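Local coordinates for protein STING-associated CdnE c-di-GMP synthase (Flavobacteriaceae, PDB 6WT8) that synthesises the cyclic dinucleotide c-di-GMP, probably as the signal that activates an associated STING receptor in bacterial CBASS immunity, at residues K25-E29 with D295-L299; G33-F37 with I354-H358; L84-Q90 with D106-N112; S215-I221 with D231-L237. All coordinates share one frame. Residues are numbered along the deposited sequence.

Contact 1. Residues K25-E29 with D295-L299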
loop_
_atom_site.group_PDB
_atom_site.type_symbol
_atom_site.label_atom_id
_atom_site.label_comp_id
_atom_site.label_asym_id
_atom_site.label_seq_id
_atom_site.Cartn_x
_atom_site.Cartn_y
_atom_site.Cartn_z
ATOM N N LYS A 25 -20.803 -2.407 -8.419
ATOM C CA LYS A 25 -21.169 -1.035 -8.106
ATOM C C LYS A 25 -20.910 -0.761 -6.635
ATOM O O LYS A 25 -21.057 -1.637 -5.767
ATOM C CB LYS A 25 -22.647 -0.786 -8.398
ATOM C CG LYS A 25 -23.047 -0.877 -9.864
ATOM C CD LYS A 25 -24.563 -0.602 -9.925
ATOM C CE LYS A 25 -25.172 -0.762 -11.288
ATOM N NZ LYS A 25 -26.563 -0.132 -11.226
HETATM N N MSE A 26 -20.500 0.465 -6.355
HETATM C CA MSE A 26 -20.450 0.889 -4.972
HETATM C C MSE A 26 -21.862 0.933 -4.436
HETATM O O MSE A 26 -22.813 1.328 -5.123
HETATM C CB MSE A 26 -19.825 2.257 -4.835
HETATM C CG MSE A 26 -18.371 2.247 -5.253
HETATM SE SE MSE A 26 -17.552 4.079 -5.330
HETATM C CE MSE A 26 -18.404 4.700 -6.902
ATOM N N TYR A 27 -22.015 0.556 -3.179
ATOM C CA TYR A 27 -23.380 0.435 -2.664
ATOM C C TYR A 27 -24.092 1.784 -2.622
ATOM O O TYR A 27 -25.308 1.836 -2.830
ATOM C CB TYR A 27 -23.393 -0.193 -1.270
ATOM C CG TYR A 27 -23.455 -1.706 -1.282
ATOM C CD1 TYR A 27 -22.994 -2.432 -2.378
ATOM C CD2 TYR A 27 -23.992 -2.403 -0.196
ATOM C CE1 TYR A 27 -23.061 -3.808 -2.397
ATOM C CE2 TYR A 27 -24.065 -3.775 -0.197
ATOM C CZ TYR A 27 -23.603 -4.470 -1.297
ATOM O OH TYR A 27 -23.678 -5.842 -1.303
ATOM N N SER A 28 -23.355 2.883 -2.400
ATOM C CA SER A 28 -24.063 4.150 -2.325
ATOM C C SER A 28 -24.627 4.526 -3.668
ATOM O O SER A 28 -25.548 5.346 -3.722
ATOM C CB SER A 28 -23.158 5.278 -1.806
ATOM O OG SER A 28 -22.033 5.573 -2.681
ATOM N N GLU A 29 -24.130 3.920 -4.763
ATOM C CA GLU A 29 -24.754 4.174 -6.070
ATOM C C GLU A 29 -26.234 3.806 -6.084
ATOM O O GLU A 29 -27.050 4.509 -6.693
ATOM C CB GLU A 29 -24.065 3.370 -7.178
ATOM C CG GLU A 29 -22.708 3.886 -7.560
ATOM C CD GLU A 29 -22.121 3.038 -8.660
ATOM O OE1 GLU A 29 -22.736 3.053 -9.767
ATOM O OE2 GLU A 29 -21.097 2.375 -8.392
ATOM N N ASP A 295 -20.876 7.371 5.983
ATOM C CA ASP A 295 -22.249 7.248 5.485
ATOM C C ASP A 295 -22.506 8.176 4.314
ATOM O O ASP A 295 -23.662 8.351 3.905
ATOM C CB ASP A 295 -23.253 7.512 6.610
ATOM C CG ASP A 295 -23.249 6.404 7.640
ATOM O OD1 ASP A 295 -23.175 5.221 7.243
ATOM O OD2 ASP A 295 -23.394 6.723 8.845
ATOM N N LEU A 296 -21.469 8.761 3.755
ATOM C CA LEU A 296 -21.677 9.667 2.628
ATOM C C LEU A 296 -21.790 8.900 1.313
ATOM O O LEU A 296 -21.091 7.902 1.085
ATOM C CB LEU A 296 -20.502 10.640 2.508
ATOM C CG LEU A 296 -20.469 11.725 3.602
ATOM C CD1 LEU A 296 -19.283 12.631 3.272
ATOM C CD2 LEU A 296 -21.708 12.540 3.601
ATOM N N HIS A 297 -22.615 9.441 0.416
ATOM C CA HIS A 297 -22.646 9.000 -0.967
ATOM C C HIS A 297 -21.300 9.276 -1.634
ATOM O O HIS A 297 -20.566 10.213 -1.276
ATOM C CB HIS A 297 -23.751 9.774 -1.656
ATOM C CG HIS A 297 -23.939 9.464 -3.124
ATOM N ND1 HIS A 297 -23.338 10.201 -4.140
ATOM C CD2 HIS A 297 -24.785 8.592 -3.733
ATOM C CE1 HIS A 297 -23.751 9.740 -5.305
ATOM N NE2 HIS A 297 -24.640 8.774 -5.089
ATOM N N TYR A 298 -20.949 8.456 -2.641
ATOM C CA TYR A 298 -19.590 8.558 -3.208
ATOM C C TYR A 298 -19.264 9.945 -3.778
ATOM O O TYR A 298 -18.118 10.383 -3.651
ATOM C CB TYR A 298 -19.360 7.463 -4.269
ATOM C CG TYR A 298 -20.046 7.691 -5.604
ATOM C CD1 TYR A 298 -21.399 7.343 -5.803
ATOM C CD2 TYR A 298 -19.382 8.332 -6.648
ATOM C CE1 TYR A 298 -22.035 7.608 -7.022
ATOM C CE2 TYR A 298 -20.015 8.607 -7.856
ATOM C CZ TYR A 298 -21.322 8.239 -8.048
ATOM O OH TYR A 298 -21.964 8.521 -9.244
ATOM N N LEU A 299 -20.246 10.663 -4.345
ATOM C CA LEU A 299 -19.931 11.990 -4.899
ATOM C C LEU A 299 -19.561 12.950 -3.783
ATOM O O LEU A 299 -18.746 13.849 -3.986
ATOM C CB LEU A 299 -21.113 12.553 -5.714
ATOM C CG LEU A 299 -21.382 11.807 -7.055
ATOM C CD1 LEU A 299 -22.632 12.337 -7.666
ATOM C CD2 LEU A 299 -20.231 11.976 -8.054
#

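Contact 2. Residues G33-F37 with I354-H358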
loop_
_atom_site.group_PDB
_atom_site.type_symbol
_atom_site.label_atom_id
_atom_site.label_comp_id
_atom_site.label_asym_id
_atom_site.label_seq_id
_atom_site.Cartn_x
_atom_site.Cartn_y
_atom_site.Cartn_z
ATOM N N GLY A 33 -27.937 8.738 -2.122
ATOM C CA GLY A 33 -27.899 9.835 -3.073
ATOM C C GLY A 33 -27.095 10.981 -2.510
ATOM O O GLY A 33 -26.945 11.128 -1.297
ATOM N N SER A 34 -26.580 11.811 -3.411
ATOM C CA SER A 34 -25.749 12.908 -2.962
ATOM C C SER A 34 -26.572 13.961 -2.228
ATOM O O SER A 34 -27.735 14.232 -2.579
ATOM C CB SER A 34 -25.036 13.520 -4.159
ATOM O OG SER A 34 -24.379 14.704 -3.760
ATOM N N LYS A 35 -25.988 14.507 -1.162
ATOM C CA LYS A 35 -26.582 15.651 -0.476
ATOM C C LYS A 35 -26.170 16.972 -1.097
ATOM O O LYS A 35 -26.853 17.980 -0.893
ATOM C CB LYS A 35 -26.174 15.683 0.999
ATOM C CG LYS A 35 -26.607 14.477 1.816
ATOM C CD LYS A 35 -26.110 14.618 3.261
ATOM C CE LYS A 35 -24.643 15.061 3.315
ATOM N NZ LYS A 35 -24.105 15.044 4.705
ATOM N N LEU A 36 -25.047 16.994 -1.810
ATOM C CA LEU A 36 -24.515 18.225 -2.387
ATOM C C LEU A 36 -24.939 18.434 -3.833
ATOM O O LEU A 36 -25.036 19.585 -4.284
ATOM C CB LEU A 36 -22.984 18.222 -2.300
ATOM C CG LEU A 36 -22.461 18.039 -0.874
ATOM C CD1 LEU A 36 -20.942 17.742 -0.872
ATOM C CD2 LEU A 36 -22.798 19.257 -0.029
ATOM N N PHE A 37 -25.224 17.350 -4.553
ATOM C CA PHE A 37 -25.591 17.419 -5.959
ATOM C C PHE A 37 -26.944 16.733 -6.204
ATOM O O PHE A 37 -26.998 15.506 -6.283
ATOM C CB PHE A 37 -24.475 16.787 -6.798
ATOM C CG PHE A 37 -23.086 17.174 -6.330
ATOM C CD1 PHE A 37 -22.581 18.446 -6.595
ATOM C CD2 PHE A 37 -22.312 16.283 -5.588
ATOM C CE1 PHE A 37 -21.306 18.819 -6.145
ATOM C CE2 PHE A 37 -21.045 16.635 -5.138
ATOM C CZ PHE A 37 -20.537 17.908 -5.411
ATOM N N ILE A 354 -15.585 19.415 -8.380
ATOM C CA ILE A 354 -16.758 19.777 -7.588
ATOM C C ILE A 354 -17.552 20.837 -8.321
ATOM O O ILE A 354 -18.786 20.782 -8.391
ATOM C CB ILE A 354 -16.313 20.258 -6.203
ATOM C CG1 ILE A 354 -15.840 19.073 -5.333
ATOM C CG2 ILE A 354 -17.492 20.974 -5.491
ATOM C CD1 ILE A 354 -14.971 19.477 -4.132
ATOM N N ALA A 355 -16.852 21.796 -8.932
ATOM C CA ALA A 355 -17.552 22.822 -9.686
ATOM C C ALA A 355 -18.293 22.213 -10.872
ATOM O O ALA A 355 -19.414 22.635 -11.195
ATOM C CB ALA A 355 -16.583 23.908 -10.158
ATOM N N ASP A 356 -17.667 21.254 -11.559
ATOM C CA ASP A 356 -18.309 20.640 -12.714
ATOM C C ASP A 356 -19.508 19.784 -12.306
ATOM O O ASP A 356 -20.506 19.721 -13.042
ATOM C CB ASP A 356 -17.289 19.811 -13.492
ATOM C CG ASP A 356 -16.248 20.673 -14.179
ATOM O OD1 ASP A 356 -16.565 21.860 -14.520
ATOM O OD2 ASP A 356 -15.122 20.206 -14.420
ATOM N N LEU A 357 -19.429 19.105 -11.148
ATOM C CA LEU A 357 -20.613 18.416 -10.617
ATOM C C LEU A 357 -21.739 19.398 -10.330
ATOM O O LEU A 357 -22.912 19.132 -10.652
ATOM C CB LEU A 357 -20.267 17.669 -9.348
ATOM C CG LEU A 357 -19.479 16.379 -9.544
ATOM C CD1 LEU A 357 -18.828 15.982 -8.228
ATOM C CD2 LEU A 357 -20.385 15.264 -10.171
ATOM N N HIS A 358 -21.413 20.520 -9.684
ATOM C CA HIS A 358 -22.447 21.537 -9.434
ATOM C C HIS A 358 -23.090 21.998 -10.731
ATOM O O HIS A 358 -24.327 22.164 -10.800
ATOM C CB HIS A 358 -21.873 22.739 -8.693
ATOM C CG HIS A 358 -21.761 22.551 -7.212
ATOM N ND1 HIS A 358 -22.812 22.119 -6.432
ATOM C CD2 HIS A 358 -20.722 22.760 -6.363
ATOM C CE1 HIS A 358 -22.421 22.052 -5.169
ATOM N NE2 HIS A 358 -21.156 22.433 -5.100
#

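Contact 3. Residues L84-Q90 with D106-N112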
loop_
_atom_site.group_PDB
_atom_site.type_symbol
_atom_site.label_atom_id
_atom_site.label_comp_id
_atom_site.label_asym_id
_atom_site.label_seq_id
_atom_site.Cartn_x
_atom_site.Cartn_y
_atom_site.Cartn_z
ATOM N N LEU A 84 13.930 -22.709 5.097
ATOM C CA LEU A 84 14.705 -21.577 5.611
ATOM C C LEU A 84 13.936 -20.270 5.640
ATOM O O LEU A 84 14.436 -19.293 6.215
ATOM C CB LEU A 84 15.976 -21.366 4.747
ATOM C CG LEU A 84 16.975 -22.554 4.798
ATOM C CD1 LEU A 84 18.210 -22.169 3.935
ATOM C CD2 LEU A 84 17.438 -22.850 6.197
ATOM N N VAL A 85 12.736 -20.208 5.048
ATOM C CA VAL A 85 12.044 -18.945 4.893
ATOM C C VAL A 85 10.543 -19.108 5.134
ATOM O O VAL A 85 9.959 -20.194 4.979
ATOM C CB VAL A 85 12.250 -18.366 3.469
ATOM C CG1 VAL A 85 13.698 -17.998 3.225
ATOM C CG2 VAL A 85 11.692 -19.311 2.372
ATOM N N ASP A 86 9.926 -17.984 5.516
ATOM C CA ASP A 86 8.490 -17.763 5.373
ATOM C C ASP A 86 8.178 -16.998 4.099
ATOM O O ASP A 86 8.985 -16.203 3.612
ATOM C CB ASP A 86 7.960 -16.919 6.521
ATOM C CG ASP A 86 8.071 -17.605 7.884
ATOM O OD1 ASP A 86 8.139 -18.858 7.990
ATOM O OD2 ASP A 86 8.004 -16.841 8.889
ATOM N N PHE A 87 6.983 -17.196 3.579
ATOM C CA PHE A 87 6.561 -16.476 2.389
ATOM C C PHE A 87 5.423 -15.542 2.705
ATOM O O PHE A 87 4.422 -15.951 3.306
ATOM C CB PHE A 87 6.124 -17.436 1.285
ATOM C CG PHE A 87 7.252 -18.314 0.783
ATOM C CD1 PHE A 87 8.167 -17.768 -0.124
ATOM C CD2 PHE A 87 7.433 -19.642 1.228
ATOM C CE1 PHE A 87 9.244 -18.513 -0.565
ATOM C CE2 PHE A 87 8.501 -20.378 0.781
ATOM C CZ PHE A 87 9.407 -19.798 -0.098
ATOM N N GLU A 88 5.540 -14.319 2.206
ATOM C CA GLU A 88 4.506 -13.312 2.374
ATOM C C GLU A 88 4.387 -12.509 1.085
ATOM O O GLU A 88 4.958 -12.851 0.047
ATOM C CB GLU A 88 4.851 -12.389 3.552
ATOM C CG GLU A 88 4.935 -13.090 4.927
ATOM C CD GLU A 88 3.595 -13.664 5.423
ATOM O OE1 GLU A 88 2.492 -13.295 4.933
ATOM O OE2 GLU A 88 3.680 -14.508 6.339
ATOM N N ARG A 89 3.536 -11.463 1.106
ATOM C CA ARG A 89 3.315 -10.618 -0.057
ATOM C C ARG A 89 3.321 -9.165 0.365
ATOM O O ARG A 89 2.966 -8.833 1.495
ATOM C CB ARG A 89 1.937 -10.898 -0.709
ATOM C CG ARG A 89 1.712 -12.339 -1.198
ATOM C CD ARG A 89 2.633 -12.685 -2.347
ATOM N NE ARG A 89 2.249 -14.029 -2.802
ATOM C CZ ARG A 89 2.807 -15.167 -2.342
ATOM N NH1 ARG A 89 3.805 -15.103 -1.468
ATOM N NH2 ARG A 89 2.360 -16.366 -2.761
ATOM N N GLN A 90 3.677 -8.269 -0.558
ATOM C CA GLN A 90 3.576 -6.840 -0.259
ATOM C C GLN A 90 3.164 -6.104 -1.508
ATOM O O GLN A 90 3.168 -6.649 -2.617
ATOM C CB GLN A 90 4.874 -6.221 0.255
ATOM C CG GLN A 90 6.071 -6.305 -0.741
ATOM C CD GLN A 90 7.310 -5.601 -0.275
ATOM O OE1 GLN A 90 7.513 -5.358 0.915
ATOM N NE2 GLN A 90 8.162 -5.240 -1.238
ATOM N N ASP A 106 4.258 -8.169 -4.863
ATOM C CA ASP A 106 5.614 -8.724 -4.759
ATOM C C ASP A 106 5.579 -9.952 -3.857
ATOM O O ASP A 106 4.862 -9.974 -2.833
ATOM C CB ASP A 106 6.602 -7.767 -4.063
ATOM C CG ASP A 106 6.866 -6.491 -4.773
ATOM O OD1 ASP A 106 6.729 -6.401 -5.991
ATOM O OD2 ASP A 106 7.295 -5.533 -4.073
ATOM N N LEU A 107 6.380 -10.963 -4.202
ATOM C CA LEU A 107 6.565 -12.091 -3.298
ATOM C C LEU A 107 7.734 -11.792 -2.358
ATOM O O LEU A 107 8.810 -11.366 -2.811
ATOM C CB LEU A 107 6.862 -13.353 -4.120
ATOM C CG LEU A 107 7.103 -14.641 -3.278
ATOM C CD1 LEU A 107 6.729 -15.836 -4.113
ATOM C CD2 LEU A 107 8.595 -14.775 -2.867
ATOM N N VAL A 108 7.532 -11.981 -1.048
ATOM C CA VAL A 108 8.584 -11.742 -0.067
ATOM C C VAL A 108 8.942 -13.074 0.561
ATOM O O VAL A 108 8.062 -13.776 1.095
ATOM C CB VAL A 108 8.118 -10.748 1.018
ATOM C CG1 VAL A 108 9.322 -10.334 1.869
ATOM C CG2 VAL A 108 7.551 -9.517 0.374
ATOM N N GLN A 109 10.221 -13.431 0.557
ATOM C CA GLN A 109 10.682 -14.613 1.282
ATOM C C GLN A 109 11.591 -14.142 2.407
ATOM O O GLN A 109 12.464 -13.298 2.192
ATOM C CB GLN A 109 11.337 -15.619 0.360
ATOM C CG GLN A 109 12.590 -15.113 -0.310
ATOM C CD GLN A 109 13.157 -16.148 -1.280
ATOM O OE1 GLN A 109 12.784 -17.339 -1.285
ATOM N NE2 GLN A 109 14.086 -15.687 -2.098
ATOM N N ILE A 110 11.297 -14.558 3.640
ATOM C CA ILE A 110 11.892 -13.978 4.831
ATOM C C ILE A 110 12.576 -15.104 5.584
ATOM O O ILE A 110 11.914 -16.064 6.010
ATOM C CB ILE A 110 10.792 -13.311 5.693
ATOM C CG1 ILE A 110 9.923 -12.374 4.842
ATOM C CG2 ILE A 110 11.474 -12.560 6.803
ATOM C CD1 ILE A 110 8.554 -12.001 5.516
ATOM N N THR A 111 13.891 -14.999 5.797
ATOM C CA THR A 111 14.553 -16.035 6.572
ATOM C C THR A 111 13.941 -16.111 7.971
ATOM O O THR A 111 13.563 -15.084 8.551
ATOM C CB THR A 111 16.042 -15.739 6.646
ATOM O OG1 THR A 111 16.269 -14.403 7.144
ATOM C CG2 THR A 111 16.652 -15.947 5.278
ATOM N N ASN A 112 13.727 -17.338 8.476
ATOM C CA ASN A 112 12.880 -17.475 9.668
ATOM C C ASN A 112 13.585 -18.219 10.803
ATOM O O ASN A 112 12.902 -18.610 11.761
ATOM C CB ASN A 112 11.542 -18.167 9.318
ATOM C CG ASN A 112 11.741 -19.597 8.799
ATOM O OD1 ASN A 112 12.846 -20.158 8.880
ATOM N ND2 ASN A 112 10.672 -20.187 8.269
#

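Contact 4. Residues S215-I221 with D231-L237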
loop_
_atom_site.group_PDB
_atom_site.type_symbol
_atom_site.label_atom_id
_atom_site.label_comp_id
_atom_site.label_asym_id
_atom_site.label_seq_id
_atom_site.Cartn_x
_atom_site.Cartn_y
_atom_site.Cartn_z
ATOM N N SER A 215 0.993 -8.700 11.778
ATOM C CA SER A 215 1.101 -7.611 10.827
ATOM C C SER A 215 2.122 -6.572 11.259
ATOM O O SER A 215 2.521 -5.731 10.437
ATOM C CB SER A 215 -0.265 -6.945 10.631
ATOM O OG SER A 215 -0.743 -6.368 11.851
ATOM N N ARG A 216 2.493 -6.571 12.542
ATOM C CA ARG A 216 3.488 -5.609 13.023
ATOM C C ARG A 216 4.916 -6.082 12.804
ATOM O O ARG A 216 5.839 -5.332 13.087
ATOM C CB ARG A 216 3.288 -5.349 14.499
ATOM C CG ARG A 216 1.954 -4.671 14.825
ATOM C CD ARG A 216 1.859 -4.539 16.345
ATOM N NE ARG A 216 0.534 -4.145 16.856
ATOM C CZ ARG A 216 0.178 -2.886 17.068
ATOM N NH1 ARG A 216 1.018 -1.881 16.791
ATOM N NH2 ARG A 216 -1.025 -2.635 17.602
ATOM N N LYS A 217 5.114 -7.284 12.288
ATOM C CA LYS A 217 6.474 -7.741 12.015
ATOM C C LYS A 217 7.076 -6.960 10.860
ATOM O O LYS A 217 6.412 -6.736 9.837
ATOM C CB LYS A 217 6.477 -9.230 11.683
ATOM C CG LYS A 217 6.068 -10.115 12.809
ATOM C CD LYS A 217 6.238 -11.602 12.484
ATOM C CE LYS A 217 7.690 -11.911 12.333
ATOM N NZ LYS A 217 8.393 -12.662 13.409
ATOM N N GLY A 218 8.335 -6.523 11.022
ATOM C CA GLY A 218 9.024 -5.768 10.000
ATOM C C GLY A 218 9.921 -6.660 9.163
ATOM O O GLY A 218 10.193 -7.819 9.528
ATOM N N ILE A 219 10.321 -6.121 8.012
ATOM C CA ILE A 219 11.348 -6.808 7.231
ATOM C C ILE A 219 12.503 -5.871 6.956
ATOM O O ILE A 219 12.366 -4.649 6.849
ATOM C CB ILE A 219 10.799 -7.383 5.911
ATOM C CG1 ILE A 219 10.191 -6.283 5.000
ATOM C CG2 ILE A 219 9.761 -8.505 6.209
ATOM C CD1 ILE A 219 9.759 -6.825 3.640
ATOM N N GLN A 220 13.680 -6.482 6.796
ATOM C CA GLN A 220 14.893 -5.791 6.341
ATOM C C GLN A 220 15.342 -6.527 5.096
ATOM O O GLN A 220 15.782 -7.680 5.163
ATOM C CB GLN A 220 15.987 -5.771 7.429
ATOM C CG GLN A 220 15.589 -4.891 8.611
ATOM C CD GLN A 220 16.715 -4.620 9.564
ATOM O OE1 GLN A 220 16.756 -5.208 10.651
ATOM N NE2 GLN A 220 17.666 -3.737 9.181
ATOM N N ILE A 221 15.187 -5.864 3.966
ATOM C CA ILE A 221 15.417 -6.477 2.656
ATOM C C ILE A 221 16.907 -6.586 2.364
ATOM O O ILE A 221 17.669 -5.622 2.532
ATOM C CB ILE A 221 14.708 -5.637 1.589
ATOM C CG1 ILE A 221 13.199 -5.805 1.815
ATOM C CG2 ILE A 221 15.016 -6.116 0.170
ATOM C CD1 ILE A 221 12.328 -4.819 0.976
ATOM N N ASP A 231 17.126 -0.651 5.765
ATOM C CA ASP A 231 16.380 -0.253 6.954
ATOM C C ASP A 231 15.010 -0.936 6.974
ATOM O O ASP A 231 14.422 -1.222 5.928
ATOM C CB ASP A 231 16.206 1.275 6.982
ATOM C CG ASP A 231 17.530 2.029 7.105
ATOM O OD1 ASP A 231 18.491 1.516 7.735
ATOM O OD2 ASP A 231 17.587 3.153 6.569
ATOM N N VAL A 232 14.439 -1.063 8.184
ATOM C CA VAL A 232 13.219 -1.841 8.364
ATOM C C VAL A 232 12.043 -1.200 7.632
ATOM O O VAL A 232 11.879 0.030 7.627
ATOM C CB VAL A 232 12.892 -2.026 9.862
ATOM C CG1 VAL A 232 12.654 -0.699 10.548
ATOM C CG2 VAL A 232 11.673 -2.918 10.031
ATOM N N ASP A 233 11.204 -2.045 7.027
ATOM C CA ASP A 233 9.953 -1.648 6.399
ATOM C C ASP A 233 8.844 -2.436 7.072
ATOM O O ASP A 233 9.089 -3.550 7.557
ATOM C CB ASP A 233 9.900 -2.033 4.912
ATOM C CG ASP A 233 10.877 -1.303 4.068
ATOM O OD1 ASP A 233 11.005 -0.074 4.246
ATOM O OD2 ASP A 233 11.457 -1.965 3.171
ATOM N N TYR A 234 7.630 -1.862 7.124
ATOM C CA TYR A 234 6.481 -2.546 7.724
ATOM C C TYR A 234 5.345 -2.703 6.706
ATOM O O TYR A 234 4.228 -2.171 6.882
ATOM C CB TYR A 234 6.013 -1.796 8.971
ATOM C CG TYR A 234 7.030 -1.776 10.087
ATOM C CD1 TYR A 234 7.196 -2.889 10.931
ATOM C CD2 TYR A 234 7.863 -0.701 10.275
ATOM C CE1 TYR A 234 8.142 -2.909 11.932
ATOM C CE2 TYR A 234 8.836 -0.708 11.298
ATOM C CZ TYR A 234 8.945 -1.816 12.135
ATOM O OH TYR A 234 9.910 -1.817 13.157
ATOM N N PRO A 235 5.594 -3.413 5.601
ATOM C CA PRO A 235 4.564 -3.504 4.558
ATOM C C PRO A 235 3.308 -4.203 5.033
ATOM O O PRO A 235 2.188 -3.906 4.545
ATOM C CB PRO A 235 5.244 -4.324 3.442
ATOM C CG PRO A 235 6.301 -5.150 4.211
ATOM C CD PRO A 235 6.819 -4.200 5.287
ATOM N N PHE A 236 3.430 -5.172 5.939
ATOM C CA PHE A 236 2.238 -5.910 6.331
ATOM C C PHE A 236 1.356 -5.071 7.240
ATOM O O PHE A 236 0.164 -5.333 7.356
ATOM C CB PHE A 236 2.665 -7.238 7.014
ATOM C CG PHE A 236 3.763 -7.914 6.314
ATOM C CD1 PHE A 236 3.689 -8.194 4.948
ATOM C CD2 PHE A 236 4.953 -8.246 7.000
ATOM C CE1 PHE A 236 4.749 -8.819 4.253
ATOM C CE2 PHE A 236 6.010 -8.896 6.315
ATOM C CZ PHE A 236 5.925 -9.160 4.951
ATOM N N LEU A 237 1.958 -4.087 7.925
ATOM C CA LEU A 237 1.198 -3.231 8.821
ATOM C C LEU A 237 0.346 -2.250 8.026
ATOM O O LEU A 237 -0.820 -2.008 8.374
ATOM C CB LEU A 237 2.182 -2.492 9.740
ATOM C CG LEU A 237 1.566 -1.744 10.903
ATOM C CD1 LEU A 237 0.650 -2.664 11.749
ATOM C CD2 LEU A 237 2.649 -1.122 11.755
HETATM O O HOH W 1 4.770 -5.090 8.691
HETATM O O HOH W 2 13.880 -3.260 4.069
#

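Contact 1. Residues K25-E29 with D295-L299
The turn entering helix 27-31 meets the loop that leads into helix 300-314; the nearest CA atoms are those of Ser28 and His297, 5.2 Å apart. A single hydrogen bond joins the two segments: the backbone N of Tyr298 donates to Ser28 OG at 3.1 Å, with an N-H...O angle of 136°. The p rotamer of Ser28 brings its hydroxyl to this amide, and OG also lies at the edge of the Tyr298 ring, close to its plane.

Tyr298 has the most surface covered, 76 Å², followed by Ser28 with 62 Å². Met26, present as selenomethionine, sets its CE over the face of the Tyr298 ring, 4.0 Å from the centroid and 26° off the normal, a CH-pi contact. SE lies obliquely at 5.2 Å from the centroid, which makes this a Met-aromatic pair. Glu29 CG adds van der Waals contact 3.8 Å from Tyr298 CE1.

Separately, the carbonyl Ser28 O makes a close van der Waals contact with the imidazole carbon His297 CD2, at 3.3 Å.

Several polar ends have partners: Glu29 OE2 accepts from Met26 N at 2.9 Å and forms a salt bridge with Lys56, while Tyr298 OH bonds to Ser48 and His297 NE2 to Glu43.

With 233 Å² buried, the chemistry implies a mixed contact: a methyl group on the Tyr298 ring face and one serine-to-amide bond at its backbone.

Contact 2. Residues G33-F37 with I354-H358
Phe37 dominates this surface contact: it has 102 Å² covered by residues 354-358 of helix 336-360, of the 208 Å² buried on both sides together. Its ring lies against Leu357, whose CB stands 3.8 Å from the Phe37 centroid and 22° off the normal, a CH-pi contact over the face. Leu357 itself is buried, and it also touches Val47 and Ile51 of helix 46-56. His358 completes the site from the exposed flank. The edge of Phe37 points at the imidazole face, with centroids 4.8 Å apart and planes at 56°, an edge-to-face pair inclined well short of perpendicular; the closest atoms, Phe37 CE1 and His358 CE1, are 3.6 Å apart.

The chain before Phe37 is shaped by an ST motif, in which Ser34 OG accepts from Phe37 N at 2.9 Å. Ser34 OG is also bonded to Asp300, at the start of helix 300-314. The chemistry across the two segments is thus apolar and aromatic, which implies that packing of one ring, rather than polar bonding, joins 33-37 to the C-terminal helix.

Contact 3. Residues L84-Q90 with D106-N112
Asp106 N donates to Gln90 O (2.9 Å), Gln90 N to Asp106 O (3.1 Å) and Gln90 NE2 to Asp106 OD2 (3.0 Å). Asp106, the second aspartate of a D-V-D sequence, is probably a metal-binding acid, as in related nucleotidyltransferases. Leu107 CD1 lies over a face of the Arg89 guanidinium, which Asn71 and Glu74 hold. Val108 N donates to Glu88 O (2.9 Å), Glu88 N to Val108 O (2.8 Å). Gln109 CB packs 3.7 Å from Phe87 CE1. Ile110 N to Asp86 O and Asp86 N to Ile110 O are both 2.8 Å. Thr111 and Val85 form a non-hydrogen-bonded pair, CA atoms 4.2 Å apart, side chains diverging. Asn112 N ends the ladder on Leu84 O at 3.1 Å; its ND2 adds a side-chain bond to Asp86 OD1 at 2.9 Å, and Asp86 OD2 bonds Tyr202.

The strand axes run at 152°, a twisted antiparallel pair. Strand 106-112 runs parallel to 192-204; helices 60-81 and 154-172 cover the Phe87 and Gln109 face, while Phe236 of helix 235-248 packs on Glu88 and Ile110.

Contact 4. Residues S215-I221 with D231-L237
This is a single antiparallel beta bridge that runs into a helix N-terminus, in the nucleotidyltransferase fold expected of a CD-NTase. Strand 218-221, which pairs with strand 192-204 of the central sheet, is flanked by the chain entering helix 235-248. The evidence is the hydrogen-bonded pair Ile219-Asp233: Ile219 N to Asp233 O and Asp233 N to Ile219 O both measure 2.9 Å, with angles of 165°. One residue earlier, Gly218 CA lies 3.5 Å from Tyr234 CD1 and 3.9 Å from Val232 CG2; a modelled CB would clash with both. Tyr234 occupies the N-cap position. On the first helical turn, Pro235 CG lies 3.9 Å from Ile219 CD1, and Phe236 CE2 3.8 Å from Ile219 CG2.

Water bridges the segments at both ends. Water 2 accepts from Ile221 N at 2.9 Å and lies 2.8 Å from Asp231 O and 2.9 Å from Asp233 OD2; water 1 donates to Ser215 O at 2.9 Å and Lys217 O at 2.6 Å and accepts a weak bond from Phe236 N at 3.1 Å.

In the fold
The four contacts form two clusters on opposite sides of the chain's centre. Contacts 3 and 4 have centres 11 Å apart and reach the same mixed sheet, bridged by strand 192-204; Phe236 CE1 meets Arg89 O at 3.3 Å. They follow in series along the chain. Contacts 1 and 2, centres 13 Å apart, interleave: 25-29 and 33-37 come before the sheet, 295-299 and 354-358 after it, and His297 CD2 touches Gly33 CA at 3.4 Å. Contacts 1 and 3 lie about 37 Å apart between centres. The C-terminal helical region therefore comes back to the N-terminal segments, while the sheet cluster, which probably carries the catalytic centre, is formed by the intervening chain.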